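Local structure of regulator of nonsense transcripts 2 (Homo sapiens, 4CEK) at residues Gly7-Asp11 against Glu12-Asn16; Asn214-Val217 against Arg218-Glu222; Cys260-Phe263 against Leu264-Pro268. The protein acts as a factor of nonsense-mediated mRNA decay, here represented by the second of its three helical MIF4G domains. All coordinates share one frame; numbering follows the deposited sequence.

Contact 1 (Gly7-Asp11 against Glu12-Asn16); sequences GIWED and EDARN
Trp9 and Arg15 meet at the turn that leads from an irregular N-terminal segment into helix 13-19. The indole lies against the first turn of that helix, and one of its faces takes a CH-pi contact: Arg15 CA stands 4.0 Å from the centroid of the five-membered ring of Trp9, 21° off the ring normal. The approach is therefore over the face, displaced toward the rim. The closest touch on the indole is from the arginine chain, Arg15 CG lying 3.4 Å from Trp9 CD1. Ring and guanidinium planes stand 81° apart, which excludes a stacked cation-pi pair; bends at chi2 and chi3 carry the charged end away from the indole. With CG of Trp9 beside its own backbone N (chi1 -47°), the ring is set against the helix, while Ile8 CG2 covers the opposite face, 4.0 Å above the indole plane. Trp9 NE1 finds its acceptor in Glu19 OE2 farther along the helix, and Tyr18 also meets the ring. At the start of the turn Glu12 N gives a weak, bent hydrogen bond to Asp11 OD1 (3.1 Å). At the foot of the indole, Trp9 CB touches Ala14 CB at 4.0 Å.

Contact 2 (Asn214-Val217 against Arg218-Glu222); sequences NKTV and RFIGE
Helix 210-225 runs through the middle of this all-helical MIF4G domain, and residues 214-222 form two of its turns, centred about 4 Å from the centre of the chain. Four consecutive i to i+4 backbone bonds define the segment, from Arg218 N to Asn214 O (2.8 Å) through to Gly221 N to Val217 O (3.0 Å). The N-H of Ile220 points nearly straight at Thr216 O, at 168°. The aliphatic part of Arg218 runs back over the preceding turn: CG lies beside the backbone N (chi1 -72°), which brings it within 3.1 Å of Asn214 O, the same oxygen that accepts the Arg218 N-H. Beyond CG the chain bends at chi3 and the guanidinium passes near the side chain of Asn214, Arg218 NH2 lying 4.3 Å from Asn214 CB. One turn round, Thr216 and Ile220 lie side by side and point the same way, their methyls meeting at 4.1 Å between Thr216 CG2 and Ile220 CD1. Thr216 CG2 sits anti to the backbone N, while OG1 occupies the position beside that N and bonds to His201 NE2. Lys215 NZ comes to the edge of the Phe219 ring, 4.3 Å from CD2; the cation-pi partner of this lysine is instead Phe159. Helix 185-203 packs on Val217, Phe219 and Ile220, and helix 247-266 on Val217 and Arg218. The chemistry is thus divided: the i to i+4 bonds pair the carbonyl oxygens of Asn214 to Arg218 with the N-H groups one turn on, methyls and rings fill the interfaces, and Arg218 NE is buried with no partner in the model, a probable energetic cost that the packing of its chain may offset.

Contact 3 (Cys260-Phe263 against Leu264-Pro268); sequences CGRF and LFRSP
Arg262 and Arg266 lie side by side on the last turns of helix 247-266 in the MIF4G domain, one turn apart and pointing the same way. Both place CG beside the backbone N (chi1 -80° and -68°) and run extended to a flat end with chi4 near 180°, which leaves the guanidinium planes 12° apart. The overlap is staggered: Arg262 CG sits 3.9 Å above the Arg266 guanidinium plane, over its centre, and Arg266 NH2 is 3.8 Å from Arg262 NE. This closeness of like charges is probably eased by Glu10, whose OE2 forms a salt bridge with Arg262 NH1; Arg262 NE bonds to Tyr304 O, and the Tyr304 ring makes a cation-pi contact with the same arginine. Elsewhere round the helix, Leu264 lies with CD1 4.1 Å from Cys260 SG, and Phe263, its CG anti to the backbone N, turns its ring toward the N-terminal segment, where it meets Trp9. Ser267 is the first residue to leave helical backbone angles, and it closes the helix end on Phe263. Its hydroxyl stands 4.0 Å above the centre of the Phe263 ring while donating to the carbonyl of that residue. Phe263 O is thereby gripped by two donors from opposite faces of its plane, Ser267 OG at a short 2.5 Å and Ser267 N at 3.1 Å.

Along the chain the contacts come in series: contact 1 at the N-terminal turn into helix 13-19, contact 2 on helix 210-225, contact 3 at the C-terminal end of helix 247-266. Contacts 1 and 3 have centres 12 Å apart and touch directly, Trp9 CH2 lying 3.4 Å from Phe263 CD1, so the start of the modelled chain packs on the end of a late helix. Contacts 2 and 3, 16 Å between centres, meet through Gly221 O and Cys260 CB at 3.7 Å, where their helices adjoin. Contacts 1 and 2, centres 20 Å apart, do not touch; their nearest atoms are about 7 Å apart. Contact 3 therefore adjoins both the central helix and the N-terminal turn.

Contact 1 (Gly7-Asp11 against Glu12-Asn16)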
# COMPACT_ATOMS: atom_id res chain seq x y z
N GLY A 7 -10.05 11.24 18.11
CA GLY A 7 -10.15 9.80 17.75
C GLY A 7 -9.90 9.55 16.27
O GLY A 7 -10.81 9.71 15.45
N ILE A 8 -8.68 9.15 15.93
CA ILE A 8 -8.31 8.86 14.54
C ILE A 8 -8.91 7.55 14.04
O ILE A 8 -9.22 7.45 12.87
CB ILE A 8 -6.78 8.82 14.31
CG1 ILE A 8 -6.15 10.18 14.63
CG2 ILE A 8 -6.49 8.48 12.86
CD1 ILE A 8 -4.63 10.16 14.63
N TRP A 9 -9.06 6.55 14.92
CA TRP A 9 -9.50 5.20 14.49
C TRP A 9 -10.92 4.92 14.89
O TRP A 9 -11.42 5.51 15.85
CB TRP A 9 -8.56 4.13 15.07
CG TRP A 9 -7.12 4.49 14.87
CD1 TRP A 9 -6.26 5.09 15.78
CD2 TRP A 9 -6.33 4.34 13.63
NE1 TRP A 9 -5.02 5.30 15.22
CE2 TRP A 9 -5.00 4.87 13.93
CE3 TRP A 9 -6.60 3.83 12.37
CZ2 TRP A 9 -3.98 4.89 12.97
CZ3 TRP A 9 -5.57 3.84 11.41
CH2 TRP A 9 -4.29 4.35 11.71
N GLU A 10 -11.60 4.03 14.17
CA GLU A 10 -13.00 3.69 14.51
C GLU A 10 -13.07 2.82 15.76
O GLU A 10 -13.79 3.11 16.70
CB GLU A 10 -13.71 2.96 13.35
CG GLU A 10 -14.01 3.82 12.13
CD GLU A 10 -12.87 3.82 11.11
OE1 GLU A 10 -11.73 4.21 11.47
OE2 GLU A 10 -13.10 3.41 9.96
N ASP A 11 -12.29 1.75 15.74
CA ASP A 11 -12.39 0.66 16.70
C ASP A 11 -11.20 0.76 17.67
O ASP A 11 -10.46 1.75 17.69
CB ASP A 11 -12.35 -0.66 15.91
CG ASP A 11 -13.30 -1.70 16.44
OD1 ASP A 11 -13.66 -1.65 17.64
OD2 ASP A 11 -13.66 -2.61 15.66
N GLU A 12 -11.03 -0.26 18.50
CA GLU A 12 -9.80 -0.42 19.27
C GLU A 12 -8.90 -1.43 18.58
O GLU A 12 -7.67 -1.36 18.70
CB GLU A 12 -10.11 -0.86 20.70
CG GLU A 12 -10.68 0.26 21.56
CD GLU A 12 -9.69 1.40 21.73
OE1 GLU A 12 -8.75 1.24 22.53
OE2 GLU A 12 -9.85 2.44 21.04
N ASP A 13 -9.51 -2.38 17.85
CA ASP A 13 -8.77 -3.30 17.00
C ASP A 13 -7.92 -2.58 15.97
O ASP A 13 -6.82 -3.04 15.69
CB ASP A 13 -9.71 -4.28 16.29
CG ASP A 13 -10.08 -5.48 17.17
OD1 ASP A 13 -10.21 -5.30 18.41
OD2 ASP A 13 -10.22 -6.60 16.61
N ALA A 14 -8.43 -1.45 15.45
CA ALA A 14 -7.79 -0.64 14.41
C ALA A 14 -6.62 0.09 15.01
O ALA A 14 -5.51 0.07 14.47
CB ALA A 14 -8.77 0.36 13.81
N ARG A 15 -6.87 0.75 16.14
CA ARG A 15 -5.80 1.41 16.87
C ARG A 15 -4.64 0.44 17.11
O ARG A 15 -3.50 0.81 16.98
CB ARG A 15 -6.31 1.99 18.20
CG ARG A 15 -5.68 3.32 18.58
CD ARG A 15 -4.84 3.25 19.83
NE ARG A 15 -5.67 3.27 21.05
CZ ARG A 15 -5.86 2.23 21.88
NH1 ARG A 15 -5.31 1.03 21.66
NH2 ARG A 15 -6.64 2.39 22.95
N ASN A 16 -4.94 -0.83 17.42
CA ASN A 16 -3.89 -1.80 17.74
C ASN A 16 -3.26 -2.39 16.49
O ASN A 16 -2.07 -2.72 16.46
CB ASN A 16 -4.44 -2.92 18.64
CG ASN A 16 -4.82 -2.44 20.04
OD1 ASN A 16 -5.89 -2.76 20.55
ND2 ASN A 16 -3.94 -1.67 20.66

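Contact 2 (Asn214-Val217 against Arg218-Glu222)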
# COMPACT_ATOMS: atom_id res chain seq x y z
N ASN A 214 -6.33 0.12 -8.69
CA ASN A 214 -6.90 0.14 -7.34
C ASN A 214 -6.08 -0.69 -6.32
O ASN A 214 -5.97 -0.28 -5.18
CB ASN A 214 -8.39 -0.30 -7.37
CG ASN A 214 -9.34 0.78 -7.95
OD1 ASN A 214 -9.02 1.99 -7.99
ND2 ASN A 214 -10.53 0.33 -8.38
N LYS A 215 -5.47 -1.80 -6.75
CA LYS A 215 -4.52 -2.52 -5.92
C LYS A 215 -3.35 -1.60 -5.54
O LYS A 215 -3.00 -1.51 -4.36
CB LYS A 215 -3.94 -3.75 -6.65
CG LYS A 215 -2.99 -4.61 -5.79
CD LYS A 215 -1.82 -5.27 -6.56
CE LYS A 215 -0.76 -4.27 -7.02
NZ LYS A 215 0.50 -4.14 -6.19
N THR A 216 -2.75 -0.93 -6.53
CA THR A 216 -1.62 -0.06 -6.24
C THR A 216 -2.03 1.01 -5.23
O THR A 216 -1.34 1.23 -4.25
CB THR A 216 -1.07 0.64 -7.49
OG1 THR A 216 -0.51 -0.32 -8.39
CG2 THR A 216 -0.01 1.64 -7.13
N VAL A 217 -3.16 1.66 -5.49
CA VAL A 217 -3.61 2.77 -4.66
C VAL A 217 -4.03 2.28 -3.29
O VAL A 217 -3.74 2.96 -2.31
CB VAL A 217 -4.75 3.58 -5.34
CG1 VAL A 217 -5.63 4.25 -4.31
CG2 VAL A 217 -4.18 4.62 -6.29
N ARG A 218 -4.65 1.11 -3.18
CA ARG A 218 -4.96 0.54 -1.85
C ARG A 218 -3.71 0.24 -1.01
O ARG A 218 -3.69 0.51 0.19
CB ARG A 218 -5.80 -0.73 -1.95
CG ARG A 218 -7.25 -0.49 -2.37
CD ARG A 218 -8.09 -1.75 -2.23
NE ARG A 218 -9.07 -1.87 -3.30
CZ ARG A 218 -10.35 -1.48 -3.23
NH1 ARG A 218 -10.84 -0.94 -2.12
NH2 ARG A 218 -11.14 -1.64 -4.30
N PHE A 219 -2.67 -0.30 -1.66
CA PHE A 219 -1.40 -0.63 -0.99
C PHE A 219 -0.77 0.65 -0.46
O PHE A 219 -0.46 0.72 0.70
CB PHE A 219 -0.45 -1.37 -1.95
CG PHE A 219 0.47 -2.38 -1.27
CD1 PHE A 219 0.73 -2.36 0.12
CD2 PHE A 219 1.09 -3.40 -2.04
CE1 PHE A 219 1.57 -3.29 0.71
CE2 PHE A 219 1.95 -4.32 -1.44
CZ PHE A 219 2.19 -4.27 -0.06
N ILE A 220 -0.74 1.72 -1.25
CA ILE A 220 -0.27 3.00 -0.76
C ILE A 220 -1.08 3.50 0.44
O ILE A 220 -0.54 4.09 1.43
CB ILE A 220 -0.27 4.07 -1.88
CG1 ILE A 220 0.80 3.70 -2.92
CG2 ILE A 220 -0.02 5.43 -1.27
CD1 ILE A 220 0.83 4.48 -4.24
N GLY A 221 -2.39 3.25 0.40
CA GLY A 221 -3.24 3.65 1.51
C GLY A 221 -2.91 2.93 2.79
O GLY A 221 -2.89 3.53 3.86
N GLU A 222 -2.70 1.63 2.71
CA GLU A 222 -2.39 0.83 3.92
C GLU A 222 -1.04 1.26 4.53
O GLU A 222 -0.91 1.51 5.74
CB GLU A 222 -2.37 -0.65 3.56
CG GLU A 222 -3.76 -1.27 3.38
CD GLU A 222 -4.64 -1.01 4.61
OE1 GLU A 222 -4.13 -1.05 5.74
OE2 GLU A 222 -5.84 -0.71 4.46

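Contact 3 (Cys260-Phe263 against Leu264-Pro268)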
# COMPACT_ATOMS: atom_id res chain seq x y z
N CYS A 260 -7.51 5.44 3.16
CA CYS A 260 -6.80 6.24 4.20
C CYS A 260 -7.26 7.67 4.38
O CYS A 260 -6.65 8.39 5.14
CB CYS A 260 -5.29 6.30 3.93
SG CYS A 260 -4.76 7.24 2.45
N GLY A 261 -8.36 8.07 3.74
CA GLY A 261 -8.90 9.43 3.87
C GLY A 261 -9.24 9.83 5.30
O GLY A 261 -9.02 10.97 5.69
N ARG A 262 -9.78 8.92 6.10
CA ARG A 262 -10.12 9.30 7.46
C ARG A 262 -8.89 9.52 8.28
O ARG A 262 -8.85 10.45 9.08
CB ARG A 262 -11.03 8.28 8.14
CG ARG A 262 -12.49 8.43 7.74
CD ARG A 262 -13.23 7.13 7.97
NE ARG A 262 -14.66 7.27 7.76
CZ ARG A 262 -15.55 6.30 7.96
NH1 ARG A 262 -15.17 5.09 8.37
NH2 ARG A 262 -16.84 6.55 7.74
N PHE A 263 -7.89 8.66 8.10
CA PHE A 263 -6.59 8.84 8.75
C PHE A 263 -6.04 10.22 8.44
O PHE A 263 -5.63 10.96 9.35
CB PHE A 263 -5.61 7.73 8.33
CG PHE A 263 -4.22 7.87 8.90
CD1 PHE A 263 -3.91 7.41 10.16
CD2 PHE A 263 -3.19 8.44 8.13
CE1 PHE A 263 -2.61 7.53 10.67
CE2 PHE A 263 -1.89 8.58 8.64
CZ PHE A 263 -1.60 8.12 9.91
N LEU A 264 -6.10 10.61 7.18
CA LEU A 264 -5.60 11.91 6.78
C LEU A 264 -6.44 13.05 7.30
O LEU A 264 -5.90 14.10 7.72
CB LEU A 264 -5.51 12.02 5.28
CG LEU A 264 -4.49 11.14 4.53
CD1 LEU A 264 -4.77 11.26 3.03
CD2 LEU A 264 -3.03 11.48 4.83
N PHE A 265 -7.76 12.88 7.23
CA PHE A 265 -8.69 13.96 7.63
C PHE A 265 -8.63 14.13 9.15
O PHE A 265 -8.59 15.23 9.64
CB PHE A 265 -10.12 13.67 7.13
CG PHE A 265 -11.09 14.78 7.40
CD1 PHE A 265 -11.21 15.83 6.53
CD2 PHE A 265 -11.89 14.76 8.52
CE1 PHE A 265 -12.11 16.87 6.77
CE2 PHE A 265 -12.80 15.80 8.77
CZ PHE A 265 -12.90 16.86 7.90
N ARG A 266 -8.57 13.05 9.90
CA ARG A 266 -8.59 13.13 11.35
C ARG A 266 -7.25 13.57 11.99
O ARG A 266 -7.23 14.21 13.04
CB ARG A 266 -9.08 11.80 11.92
CG ARG A 266 -10.54 11.58 11.59
CD ARG A 266 -11.03 10.21 11.96
NE ARG A 266 -12.41 10.04 11.53
CZ ARG A 266 -13.12 8.91 11.62
NH1 ARG A 266 -12.59 7.79 12.12
NH2 ARG A 266 -14.38 8.89 11.18
N SER A 267 -6.14 13.24 11.35
CA SER A 267 -4.82 13.61 11.84
C SER A 267 -4.63 15.13 11.78
O SER A 267 -4.87 15.74 10.74
CB SER A 267 -3.75 12.88 11.02
OG SER A 267 -3.92 11.47 11.13
N PRO A 268 -4.22 15.75 12.89
CA PRO A 268 -4.13 17.22 12.91
C PRO A 268 -3.15 17.81 11.89
O PRO A 268 -3.40 18.88 11.34
CB PRO A 268 -3.65 17.53 14.33
CG PRO A 268 -3.29 16.23 14.95
CD PRO A 268 -3.99 15.15 14.21